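Local coordinates for endoglucanase (Uncultured bacterium, PDB 3X17), which hydrolyses internal beta-1,4-glucosidic linkages of cellulose, and probably of related beta-glucans, as a family 9 endoglucanase with an N-terminal Ig-like domain, at residues G423-A428 and K437-K442; Y244-G249 and E323-S328; A122-Y127 and G208-P213; A70-D75 and T82-D87; V23-A28 and P108-G113. All coordinates share one frame; numbering follows the deposited sequence.

Overall arrangement
Interactions 1, 2 and 3 lie in the family 9 catalytic part and are buried contacts, each setting a helix or strand against a loop; interactions 4 and 5 are partly buried strand pairs that reach the same Ig-like sheet. The chemistry follows the place. In interactions 1, 2 and 3 a basic side chain, K442, K246 or R125, donates to backbone carbonyls, and in interaction 2 to a serine hydroxyl as well, whereas 70-75 with 82-87 (antiparallel) and 23-28 with 108-113 (parallel) rest on backbone hydrogen bonds and ring packing. Interactions 1 and 4 come within about 5 Å at their nearest atoms, where the two domains meet, and strand 110-112 of interaction 5 is followed in the chain by helix 115-130 of interaction 3.

Interaction 1 of 5, residues G423-A428 and K437-K442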
# COMPACT_ATOMS: atom_id res chain seq x y z
N GLY A 423 -12.87 5.30 11.96
CA GLY A 423 -12.69 5.58 10.54
C GLY A 423 -12.35 4.37 9.67
O GLY A 423 -12.70 4.35 8.51
N VAL A 424 -11.70 3.36 10.25
CA VAL A 424 -11.18 2.24 9.45
C VAL A 424 -12.33 1.42 8.92
O VAL A 424 -13.21 1.04 9.67
CB VAL A 424 -10.19 1.34 10.26
CG1 VAL A 424 -10.83 0.81 11.53
CG2 VAL A 424 -9.70 0.17 9.39
N PRO A 425 -12.41 1.26 7.59
CA PRO A 425 -13.58 0.63 6.96
C PRO A 425 -13.54 -0.88 7.02
O PRO A 425 -13.80 -1.56 6.02
CB PRO A 425 -13.52 1.13 5.50
CG PRO A 425 -12.10 1.58 5.30
CD PRO A 425 -11.38 1.64 6.60
N ILE A 426 -13.33 -1.40 8.23
CA ILE A 426 -13.18 -2.83 8.42
C ILE A 426 -13.88 -3.21 9.72
O ILE A 426 -13.63 -2.61 10.76
CB ILE A 426 -11.68 -3.23 8.49
CG1 ILE A 426 -10.96 -2.75 7.22
CG2 ILE A 426 -11.56 -4.73 8.64
CD1 ILE A 426 -9.42 -2.82 7.28
N LEU A 427 -14.78 -4.17 9.66
CA LEU A 427 -15.52 -4.57 10.87
C LEU A 427 -14.80 -5.70 11.61
O LEU A 427 -14.07 -6.51 11.00
CB LEU A 427 -16.95 -4.99 10.53
CG LEU A 427 -17.83 -4.00 9.76
CD1 LEU A 427 -19.17 -4.63 9.45
CD2 LEU A 427 -18.02 -2.72 10.58
N ALA A 428 -15.01 -5.74 12.92
CA ALA A 428 -14.61 -6.86 13.75
C ALA A 428 -14.98 -8.21 13.14
O ALA A 428 -16.09 -8.38 12.63
CB ALA A 428 -15.22 -6.73 15.17
N LYS A 437 -3.21 -2.22 4.80
CA LYS A 437 -3.16 -2.04 3.36
C LYS A 437 -4.59 -1.98 2.79
O LYS A 437 -4.92 -1.13 1.95
CB LYS A 437 -2.37 -3.19 2.73
CG LYS A 437 -2.30 -3.15 1.19
CD LYS A 437 -3.48 -3.86 0.60
CE LYS A 437 -3.46 -5.36 0.96
NZ LYS A 437 -4.05 -6.18 -0.18
N GLU A 438 -5.43 -2.89 3.26
CA GLU A 438 -6.84 -2.96 2.89
C GLU A 438 -7.60 -1.66 3.21
O GLU A 438 -8.39 -1.18 2.38
CB GLU A 438 -7.50 -4.18 3.58
CG GLU A 438 -8.99 -4.31 3.32
CD GLU A 438 -9.62 -5.55 3.97
OE1 GLU A 438 -8.92 -6.57 4.18
OE2 GLU A 438 -10.85 -5.52 4.19
N ALA A 439 -7.31 -1.06 4.36
CA ALA A 439 -7.87 0.26 4.71
C ALA A 439 -7.49 1.27 3.64
O ALA A 439 -8.33 2.04 3.16
CB ALA A 439 -7.36 0.72 6.05
N LEU A 440 -6.20 1.35 3.35
CA LEU A 440 -5.72 2.39 2.46
C LEU A 440 -6.20 2.13 1.03
O LEU A 440 -6.51 3.07 0.30
CB LEU A 440 -4.20 2.51 2.54
CG LEU A 440 -3.66 3.29 3.74
CD1 LEU A 440 -2.17 2.94 3.91
CD2 LEU A 440 -3.82 4.81 3.55
N ALA A 441 -6.25 0.85 0.64
CA ALA A 441 -6.75 0.47 -0.68
C ALA A 441 -8.23 0.84 -0.82
O ALA A 441 -8.68 1.16 -1.91
CB ALA A 441 -6.57 -1.04 -0.91
N LYS A 442 -8.99 0.71 0.27
CA LYS A 442 -10.38 1.20 0.29
C LYS A 442 -10.46 2.72 0.25
O LYS A 442 -11.38 3.28 -0.34
CB LYS A 442 -11.14 0.66 1.51
CG LYS A 442 -11.50 -0.81 1.42
CD LYS A 442 -12.11 -1.31 2.76
CE LYS A 442 -12.78 -2.69 2.56
NZ LYS A 442 -13.46 -3.20 3.81
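K442 reaches from helix 435-452 of the (alpha/alpha)6 barrel to P425, the centre of an inverse gamma turn in the loop that precedes this helix. Its side chain can be followed outward. CB lies 4.0 Å from P425 CG, and CG is set anti to the carbonyl carbon (chi1 -73°), after which the chain is extended. CD grazes the proline ring, 3.8 Å from P425 CG, as the lysine chain and the ring run in opposite senses past one another. CE has moved on to the carbonyl and is 3.8 Å from P425 O. NZ completes the run with a 2.8 Å hydrogen bond to P425 O, arriving nearly along the C=O axis at a C=O...N angle of 161°. The same ammonium makes a 3.5 Å salt bridge to OE2 of E438, one turn back on the helix, and so holds a carbonyl across the contact and a carboxylate on its own side. An alanine at K442 would probably leave P425 O without this donor and E438 without its basic mate, and open a gap beside the proline ring. V413 of helix 396-418 touches both P425 and K442, while Q465 of helix 456-469 touches P425 and A439. Apart from the lysine chain on the proline ring, the apolar contacts meet at one methyl, A439 CB, which lies 4.1 Å from V424 CG2 and is also met by P425 CD and I426 CD1.

Interaction 2 of 5, residues Y244-G249 and E323-S328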
# COMPACT_ATOMS: atom_id res chain seq x y z
N TYR A 244 8.03 -15.58 -14.79
CA TYR A 244 8.27 -16.43 -13.61
C TYR A 244 7.63 -15.82 -12.38
O TYR A 244 7.43 -14.60 -12.30
CB TYR A 244 9.78 -16.65 -13.38
CG TYR A 244 10.46 -17.41 -14.50
CD1 TYR A 244 10.15 -18.75 -14.74
CD2 TYR A 244 11.34 -16.77 -15.37
CE1 TYR A 244 10.74 -19.45 -15.79
CE2 TYR A 244 11.94 -17.46 -16.43
CZ TYR A 244 11.63 -18.79 -16.64
OH TYR A 244 12.19 -19.48 -17.70
N HIS A 245 7.34 -16.66 -11.41
CA HIS A 245 6.44 -16.28 -10.34
C HIS A 245 7.17 -15.51 -9.25
O HIS A 245 6.65 -14.56 -8.69
CB HIS A 245 5.79 -17.52 -9.74
CG HIS A 245 4.95 -17.24 -8.53
ND1 HIS A 245 3.87 -16.37 -8.57
CD2 HIS A 245 4.92 -17.83 -7.32
CE1 HIS A 245 3.24 -16.42 -7.41
NE2 HIS A 245 3.88 -17.27 -6.62
N LYS A 246 8.37 -15.95 -8.93
CA LYS A 246 9.06 -15.40 -7.79
C LYS A 246 10.47 -15.99 -7.75
O LYS A 246 10.80 -16.90 -8.54
CB LYS A 246 8.31 -15.74 -6.50
CG LYS A 246 8.32 -17.26 -6.17
CD LYS A 246 7.77 -17.56 -4.80
CE LYS A 246 7.56 -19.07 -4.63
NZ LYS A 246 7.26 -19.45 -3.21
N LEU A 247 11.30 -15.39 -6.91
CA LEU A 247 12.69 -15.74 -6.82
C LEU A 247 13.07 -15.75 -5.37
O LEU A 247 12.96 -14.74 -4.68
CB LEU A 247 13.53 -14.72 -7.58
CG LEU A 247 14.94 -15.18 -7.92
CD1 LEU A 247 15.45 -14.34 -9.11
CD2 LEU A 247 15.87 -15.08 -6.70
N ALA A 248 13.53 -16.89 -4.87
CA ALA A 248 13.82 -16.97 -3.44
C ALA A 248 14.71 -18.16 -3.14
O ALA A 248 14.92 -19.00 -4.01
CB ALA A 248 12.52 -17.04 -2.62
N GLY A 249 15.24 -18.20 -1.92
CA GLY A 249 16.02 -19.36 -1.44
C GLY A 249 15.07 -20.49 -1.11
O GLY A 249 13.85 -20.29 -1.02
N GLU A 323 5.74 -27.30 -1.96
CA GLU A 323 7.18 -27.30 -1.70
C GLU A 323 7.93 -26.06 -2.20
O GLU A 323 9.03 -25.77 -1.75
CB GLU A 323 7.84 -28.59 -2.21
CG GLU A 323 7.89 -28.72 -3.72
CD GLU A 323 6.67 -29.45 -4.29
OE1 GLU A 323 5.73 -29.76 -3.51
OE2 GLU A 323 6.64 -29.68 -5.52
N ASP A 324 7.33 -25.32 -3.13
CA ASP A 324 7.88 -24.05 -3.56
C ASP A 324 7.81 -22.98 -2.44
O ASP A 324 8.37 -21.89 -2.58
CB ASP A 324 7.13 -23.55 -4.79
CG ASP A 324 7.47 -24.34 -6.04
OD1 ASP A 324 8.25 -25.31 -5.93
OD2 ASP A 324 6.97 -23.97 -7.12
N ASN A 325 7.10 -23.29 -1.36
CA ASN A 325 6.99 -22.35 -0.23
C ASN A 325 7.97 -22.55 0.89
O ASN A 325 7.79 -21.99 1.96
CB ASN A 325 5.56 -22.36 0.33
CG ASN A 325 4.54 -22.14 -0.74
OD1 ASN A 325 3.45 -22.71 -0.71
ND2 ASN A 325 4.94 -21.43 -1.80
N SER A 326 9.02 -23.35 0.67
CA SER A 326 9.93 -23.71 1.76
C SER A 326 10.75 -22.53 2.27
O SER A 326 11.26 -22.57 3.38
CB SER A 326 10.86 -24.86 1.35
OG SER A 326 11.78 -24.42 0.35
N GLY A 327 10.91 -21.47 1.46
CA GLY A 327 11.68 -20.30 1.91
C GLY A 327 11.11 -18.95 1.50
O GLY A 327 11.83 -17.94 1.42
N SER A 328 9.82 -18.94 1.20
CA SER A 328 9.16 -17.76 0.66
C SER A 328 7.66 -18.00 0.71
O SER A 328 7.20 -19.15 0.88
CB SER A 328 9.62 -17.46 -0.77
OG SER A 328 9.25 -18.47 -1.68
O HOH W 1 14.51 -17.50 0.94
O HOH W 2 11.16 -20.73 -1.38
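K246 and S328 meet through side chains that share one rotamer about the first bond. In each, the gamma atom sits between the backbone N and the carbonyl carbon (chi1 66° for K246, 65° for S328). Beyond CG the lysine is extended, and its NZ donates a 2.7 Å hydrogen bond to S328 OG. A second bond, 2.8 Å long, runs from K246 NZ to D324 O; here the donor stands above the carbonyl plane, 50° out of it. G329 O also accepts from K246 NZ, and the ring of Y268 supplies a cation-pi contact, so the buried ammonium has three oxygen acceptors and an aromatic neighbour. The carboxylate of D324 does not touch it, but with OD2 6.0 Å from K246 NZ it may still favour the positive charge. Farther along the strand, A248 CB packs 3.5 Å from S328 CB, a close carbon-carbon approach. At G249 and G327 the backbones come close, and any CB on G327 would clash with G249 O. One water joins four polar atoms of the two segments: it donates a 2.7 Å bond to G249 O, accepts one of 2.9 Å from G327 N, and also bonds S328 OG and D324 O. The contact is structural packing within the family 9 catalytic part, fastening strand 243-249, which runs between strands 265-271 and 182-183, to the loop joining helices 294-312 and 337-351. Y183 of strand 182-183 touches both K246 and S328, while Y268 of strand 265-271 also touches D324.

Interaction 3 of 5, residues A122-Y127 and G208-P213; sequences AAARSY and GQLHLP
The guanidinium of R125 meets the backbone of the loop with its edge: L210 O and H211 O both lie near its plane. H211 O is the bonded one, at 2.8 Å from R125 NH1 and only 8° out of the guanidinium plane. The bond is bent, with an N-H...O angle of 131°. The H211 ring, a second flat group, has Q209 O over one face, offset toward the rim, and its ND1 is hydrogen-bonded to Y121 OH. R125 bends at its third torsion (chi3 90°), which turns NE out of the line of the preceding carbons; the spacing of R125 CD from L210 O is too short to be trusted in detail. Apolar packing accompanies the polar edge. A124 CB is 4.0 Å from L210 CD2 and equally near its CD1, while R125 CG is 4.3 Å from L212 CD2. The loop residues G208 to H211 form a type I beta turn beside a calcium site: the amides of G208 and L210 donate to the carboxylate of D221, a calcium ligand. The contact therefore places helix 115-130 against the second shell of that metal. Chemically, R125 divides its guanidinium: NH2 makes a salt bridge to D138, and NH1 has a neutral carbonyl. D138 is thus likely to balance most of the charge, while NH1 is spent on H211 O through a bent bond.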
# COMPACT_ATOMS: atom_id res chain seq x y z
N ALA A 122 8.67 9.60 2.81
CA ALA A 122 9.20 8.50 3.57
C ALA A 122 8.68 7.20 2.94
O ALA A 122 9.41 6.21 2.80
CB ALA A 122 8.73 8.61 5.04
N ALA A 123 7.39 7.20 2.61
CA ALA A 123 6.76 6.00 2.10
C ALA A 123 7.32 5.63 0.76
O ALA A 123 7.49 4.46 0.49
CB ALA A 123 5.24 6.19 1.99
N ALA A 124 7.44 6.61 -0.13
CA ALA A 124 8.01 6.38 -1.46
C ALA A 124 9.50 5.98 -1.40
O ALA A 124 9.94 5.08 -2.12
CB ALA A 124 7.82 7.60 -2.34
N ARG A 125 10.28 6.67 -0.60
CA ARG A 125 11.71 6.40 -0.52
C ARG A 125 12.04 5.07 0.12
O ARG A 125 13.06 4.53 -0.10
CB ARG A 125 12.54 7.54 0.10
CG ARG A 125 13.96 7.61 -0.50
CD ARG A 125 14.82 8.85 -0.20
NE ARG A 125 15.56 8.57 0.99
CZ ARG A 125 16.84 8.36 1.09
NH1 ARG A 125 17.64 8.49 0.08
NH2 ARG A 125 17.30 8.05 2.25
N SER A 126 11.12 4.53 0.88
CA SER A 126 11.31 3.22 1.49
C SER A 126 11.58 2.13 0.45
O SER A 126 12.37 1.23 0.72
CB SER A 126 10.10 2.87 2.37
OG SER A 126 9.02 2.38 1.62
N TYR A 127 11.01 2.25 -0.75
CA TYR A 127 11.30 1.30 -1.83
C TYR A 127 12.81 1.29 -2.17
O TYR A 127 13.41 0.24 -2.39
CB TYR A 127 10.48 1.64 -3.09
CG TYR A 127 9.00 1.37 -2.93
CD1 TYR A 127 8.52 0.09 -3.04
CD2 TYR A 127 8.12 2.37 -2.56
CE1 TYR A 127 7.20 -0.21 -2.74
CE2 TYR A 127 6.78 2.09 -2.32
CZ TYR A 127 6.32 0.80 -2.43
OH TYR A 127 4.99 0.49 -2.22
N GLY A 208 14.47 14.46 -8.36
CA GLY A 208 15.28 14.76 -7.19
C GLY A 208 14.52 14.68 -5.89
O GLY A 208 15.11 14.72 -4.82
N GLN A 209 13.20 14.54 -5.97
CA GLN A 209 12.37 14.39 -4.76
C GLN A 209 12.88 13.39 -3.72
O GLN A 209 12.79 13.64 -2.51
CB GLN A 209 10.93 14.05 -5.11
CG GLN A 209 10.02 13.91 -3.85
CD GLN A 209 8.67 13.32 -4.18
OE1 GLN A 209 8.51 12.68 -5.22
NE2 GLN A 209 7.68 13.55 -3.32
N LEU A 210 13.41 12.25 -4.17
CA LEU A 210 13.54 11.11 -3.28
C LEU A 210 14.98 10.81 -2.90
O LEU A 210 15.28 9.79 -2.27
CB LEU A 210 12.88 9.86 -3.91
CG LEU A 210 11.37 10.01 -4.06
CD1 LEU A 210 10.72 8.80 -4.80
CD2 LEU A 210 10.73 10.25 -2.69
N HIS A 211 15.88 11.72 -3.28
CA HIS A 211 17.30 11.56 -2.99
C HIS A 211 17.78 10.18 -3.37
O HIS A 211 18.24 9.40 -2.52
CB HIS A 211 17.56 11.87 -1.53
CG HIS A 211 17.15 13.26 -1.14
ND1 HIS A 211 16.28 13.52 -0.11
CD2 HIS A 211 17.37 14.45 -1.76
CE1 HIS A 211 16.06 14.82 -0.04
NE2 HIS A 211 16.71 15.41 -1.02
N LEU A 212 17.71 9.89 -4.66
CA LEU A 212 18.05 8.58 -5.20
C LEU A 212 19.35 8.66 -6.02
O LEU A 212 19.78 9.74 -6.41
CB LEU A 212 16.91 8.11 -6.11
CG LEU A 212 15.53 7.87 -5.50
CD1 LEU A 212 14.56 7.39 -6.57
CD2 LEU A 212 15.61 6.87 -4.38
N PRO A 213 19.90 7.50 -6.41
CA PRO A 213 20.97 7.51 -7.41
C PRO A 213 20.50 8.15 -8.72
O PRO A 213 21.32 8.71 -9.46
CB PRO A 213 21.27 6.02 -7.63
CG PRO A 213 20.77 5.34 -6.39
CD PRO A 213 19.54 6.13 -6.01

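Interaction 4 of 5, residues A70-D75 and T82-D87; sequences AGPSED and TLYRAD
Y84 carries its CG anti to the carbonyl carbon, beside the backbone N (chi1 -59°), and the ring comes to lie next to P72, which follows a cis peptide bond. The ring and the proline lie alongside one another with the same heading. P72 CA lies over one face of the ring, offset toward the rim, and P72 CB is 3.5 Å from Y84 CZ and 3.4 Å from Y84 OH. That hydroxyl is buried here and has no polar partner in the model. G71 has to be a glycine: a CB would clash with Y84 CD2 and with L83 O, and its backbone angles would jam one against the preceding carbonyl. Around this point the hairpin carries a beta bulge, the register shifting by one between the hydrogen-bonded pairs A70-R85 and S73-L83. The bonds on both sides stay short: R85 N to A70 O is 2.8 Å, and L83 N to S73 O is 2.7 Å and almost straight at 175°. E74 and T82 form the next, non-hydrogen-bonded pair, and T82 CG2 packs 3.7 Å from P72 CB. The axes of these short strand segments make an angle of 147°, antiparallel but well off 180°. In the Ig-like sheet, strand 82-87 has strand 32-37 on its other side and strand 63-74 has strand 52-57. At the hairpin end D75, bonded to S79, also accepts from G421 N, and L83 touches Y422, which brings the hairpin against the catalytic domain.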
# COMPACT_ATOMS: atom_id res chain seq x y z
N ALA A 70 -18.24 16.10 20.93
CA ALA A 70 -19.45 15.32 20.70
C ALA A 70 -19.28 13.87 21.15
O ALA A 70 -18.18 13.31 21.10
CB ALA A 70 -19.86 15.39 19.26
N GLY A 71 -20.39 13.28 21.61
CA GLY A 71 -20.40 11.91 22.13
C GLY A 71 -21.25 11.79 23.38
O GLY A 71 -21.78 12.78 23.86
N PRO A 72 -21.33 10.58 23.96
CA PRO A 72 -20.51 9.42 23.58
C PRO A 72 -21.11 8.71 22.37
O PRO A 72 -22.30 8.88 22.08
CB PRO A 72 -20.62 8.51 24.80
CG PRO A 72 -22.06 8.75 25.28
CD PRO A 72 -22.35 10.23 24.97
N SER A 73 -20.26 7.99 21.65
CA SER A 73 -20.66 6.93 20.72
C SER A 73 -19.92 5.64 21.07
O SER A 73 -18.71 5.66 21.36
CB SER A 73 -20.29 7.31 19.29
OG SER A 73 -21.37 7.94 18.64
N GLU A 74 -20.63 4.53 21.00
CA GLU A 74 -20.03 3.22 21.23
C GLU A 74 -19.67 2.54 19.91
O GLU A 74 -20.54 2.21 19.11
CB GLU A 74 -20.95 2.34 22.06
CG GLU A 74 -20.19 1.40 23.00
CD GLU A 74 -21.08 0.32 23.60
OE1 GLU A 74 -22.08 0.67 24.27
OE2 GLU A 74 -20.77 -0.89 23.41
N ASP A 75 -18.39 2.32 19.68
CA ASP A 75 -17.92 1.74 18.44
C ASP A 75 -18.21 0.26 18.39
O ASP A 75 -17.31 -0.55 18.37
CB ASP A 75 -16.44 1.98 18.30
CG ASP A 75 -15.89 1.47 17.01
OD1 ASP A 75 -16.62 1.44 16.05
OD2 ASP A 75 -14.73 1.10 16.98
N THR A 82 -15.88 3.36 23.81
CA THR A 82 -16.68 4.56 23.91
C THR A 82 -15.86 5.75 23.44
O THR A 82 -14.80 6.04 24.02
CB THR A 82 -17.14 4.77 25.37
OG1 THR A 82 -18.00 3.69 25.74
CG2 THR A 82 -17.91 6.09 25.51
N LEU A 83 -16.34 6.40 22.38
CA LEU A 83 -15.64 7.55 21.79
C LEU A 83 -16.40 8.86 21.97
O LEU A 83 -17.62 8.93 21.80
CB LEU A 83 -15.35 7.32 20.30
CG LEU A 83 -14.81 5.91 19.96
CD1 LEU A 83 -14.55 5.76 18.45
CD2 LEU A 83 -13.51 5.68 20.75
N TYR A 84 -15.64 9.92 22.22
CA TYR A 84 -16.07 11.27 21.91
C TYR A 84 -15.16 11.82 20.83
O TYR A 84 -14.04 11.34 20.68
CB TYR A 84 -16.00 12.15 23.16
CG TYR A 84 -16.85 11.63 24.31
CD1 TYR A 84 -16.45 10.54 25.07
CD2 TYR A 84 -18.06 12.24 24.63
CE1 TYR A 84 -17.23 10.07 26.13
CE2 TYR A 84 -18.84 11.79 25.71
CZ TYR A 84 -18.42 10.69 26.44
OH TYR A 84 -19.22 10.20 27.46
N ARG A 85 -15.60 12.84 20.11
CA ARG A 85 -14.79 13.41 19.04
C ARG A 85 -14.95 14.91 18.87
O ARG A 85 -16.01 15.48 19.16
CB ARG A 85 -15.04 12.68 17.72
CG ARG A 85 -16.37 12.97 17.05
CD ARG A 85 -16.39 12.40 15.63
NE ARG A 85 -15.99 10.99 15.63
CZ ARG A 85 -14.86 10.51 15.11
NH1 ARG A 85 -13.98 11.32 14.48
NH2 ARG A 85 -14.60 9.21 15.22
N ALA A 86 -13.87 15.54 18.43
CA ALA A 86 -13.89 16.94 18.01
C ALA A 86 -13.38 17.07 16.58
O ALA A 86 -12.66 16.20 16.06
CB ALA A 86 -13.05 17.79 18.93
N ASP A 87 -13.68 18.21 15.98
CA ASP A 87 -13.13 18.56 14.69
C ASP A 87 -12.58 19.97 14.82
O ASP A 87 -13.34 20.92 14.96
CB ASP A 87 -14.24 18.52 13.64
CG ASP A 87 -13.75 18.90 12.26
OD1 ASP A 87 -12.60 19.37 12.12
OD2 ASP A 87 -14.52 18.69 11.29

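Interaction 5 of 5, residues V23-A28 and P108-G113; sequences VGYHPA and PEFAIG
Strands 24-25 and 110-112 pair in parallel at one edge of the Ig-like sheet, with G24 opposite A111 and Y25 opposite I112. A111 N gives a 2.9 Å hydrogen bond to V23 O. Y25 then uses both its backbone groups, its N donating to A111 O at 3.0 Å and its O accepting from G113 N at 3.1 Å, the pattern in which one residue of a parallel pair bridges two positions of its neighbour. G24 must do without a side chain, because a CB would collide with A111 O. F110 places CG in the crowded position between its backbone N and carbonyl carbon (chi1 62°), and its ring receives the edge of Y25. Y25 CD1 lies 3.8 Å from F110 CD1, with the ring centroids 5.5 Å apart and the planes at 83°, an offset edge-to-face pair. Strand 24-25 is outermost in this sheet, strand 95-101 flanks 110-112 on the other side, and V23 packs on V115 and V119 of helix 115-130. Y25 OH binds N21 N, and F88 makes a second edge-to-face pair with the tyrosine ring. An alanine at Y25 would probably leave a face of F110 without the tyrosine edge, remove the ring that F88 packs on, and leave N21 N without its hydroxyl partner. Beyond the strand, P27 CG is 4.1 Å from I112 CG2, and P27 CD sits 3.4 Å from G113 O.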
# COMPACT_ATOMS: atom_id res chain seq x y z
N VAL A 23 1.55 12.60 12.87
CA VAL A 23 2.35 13.49 12.06
C VAL A 23 1.65 14.85 12.07
O VAL A 23 2.25 15.87 12.40
CB VAL A 23 2.51 12.99 10.60
CG1 VAL A 23 3.33 14.00 9.79
CG2 VAL A 23 3.21 11.65 10.59
N GLY A 24 0.37 14.84 11.72
CA GLY A 24 -0.47 16.04 11.87
C GLY A 24 -1.49 16.21 10.75
O GLY A 24 -2.11 15.24 10.31
N TYR A 25 -1.70 17.46 10.34
CA TYR A 25 -2.85 17.81 9.49
C TYR A 25 -2.46 18.93 8.54
O TYR A 25 -1.73 19.84 8.93
CB TYR A 25 -4.04 18.26 10.35
CG TYR A 25 -4.47 17.24 11.40
CD1 TYR A 25 -3.86 17.22 12.65
CD2 TYR A 25 -5.51 16.35 11.17
CE1 TYR A 25 -4.21 16.29 13.61
CE2 TYR A 25 -5.90 15.42 12.15
CZ TYR A 25 -5.25 15.41 13.37
OH TYR A 25 -5.58 14.49 14.35
N HIS A 26 -2.94 18.84 7.30
CA HIS A 26 -2.80 19.95 6.37
C HIS A 26 -3.79 21.06 6.76
O HIS A 26 -4.89 20.77 7.25
CB HIS A 26 -3.07 19.47 4.94
CG HIS A 26 -2.89 20.54 3.90
ND1 HIS A 26 -1.71 20.72 3.22
CD2 HIS A 26 -3.73 21.51 3.47
CE1 HIS A 26 -1.84 21.74 2.38
NE2 HIS A 26 -3.06 22.22 2.50
N PRO A 27 -3.43 22.33 6.53
CA PRO A 27 -4.34 23.39 6.96
C PRO A 27 -5.76 23.31 6.36
O PRO A 27 -6.74 23.61 7.04
CB PRO A 27 -3.63 24.68 6.54
CG PRO A 27 -2.15 24.30 6.43
CD PRO A 27 -2.08 22.82 6.18
N ALA A 28 -5.88 22.79 5.15
CA ALA A 28 -7.16 22.87 4.45
C ALA A 28 -8.13 21.75 4.82
O ALA A 28 -9.25 21.69 4.31
CB ALA A 28 -6.95 22.92 2.94
N PRO A 108 0.30 13.22 21.93
CA PRO A 108 1.62 13.60 21.47
C PRO A 108 1.56 14.86 20.60
O PRO A 108 0.48 15.27 20.15
CB PRO A 108 2.06 12.40 20.61
CG PRO A 108 0.93 11.37 20.70
CD PRO A 108 0.06 11.77 21.82
N GLU A 109 2.72 15.44 20.33
CA GLU A 109 2.83 16.62 19.50
C GLU A 109 2.59 16.28 18.05
O GLU A 109 3.17 15.31 17.54
CB GLU A 109 4.24 17.19 19.58
CG GLU A 109 4.36 18.38 20.45
CD GLU A 109 5.79 18.85 20.56
OE1 GLU A 109 6.30 19.38 19.57
OE2 GLU A 109 6.40 18.65 21.63
N PHE A 110 1.96 17.20 17.34
CA PHE A 110 1.72 17.03 15.92
C PHE A 110 1.84 18.39 15.23
O PHE A 110 1.80 19.42 15.88
CB PHE A 110 0.34 16.42 15.68
CG PHE A 110 -0.79 17.29 16.17
CD1 PHE A 110 -1.34 18.28 15.35
CD2 PHE A 110 -1.27 17.15 17.48
CE1 PHE A 110 -2.38 19.08 15.80
CE2 PHE A 110 -2.35 17.95 17.93
CZ PHE A 110 -2.90 18.91 17.10
N ALA A 111 2.01 18.38 13.92
CA ALA A 111 2.17 19.63 13.18
C ALA A 111 0.91 19.99 12.41
O ALA A 111 0.16 19.12 11.99
CB ALA A 111 3.40 19.56 12.22
N ILE A 112 0.68 21.29 12.23
CA ILE A 112 -0.18 21.74 11.15
C ILE A 112 0.68 22.40 10.09
O ILE A 112 1.57 23.17 10.42
CB ILE A 112 -1.30 22.67 11.63
CG1 ILE A 112 -2.29 21.87 12.49
CG2 ILE A 112 -2.03 23.28 10.45
CD1 ILE A 112 -2.84 22.62 13.68
N GLY A 113 0.51 21.98 8.84
CA GLY A 113 1.49 22.24 7.80
C GLY A 113 1.28 21.26 6.66
O GLY A 113 0.33 20.48 6.69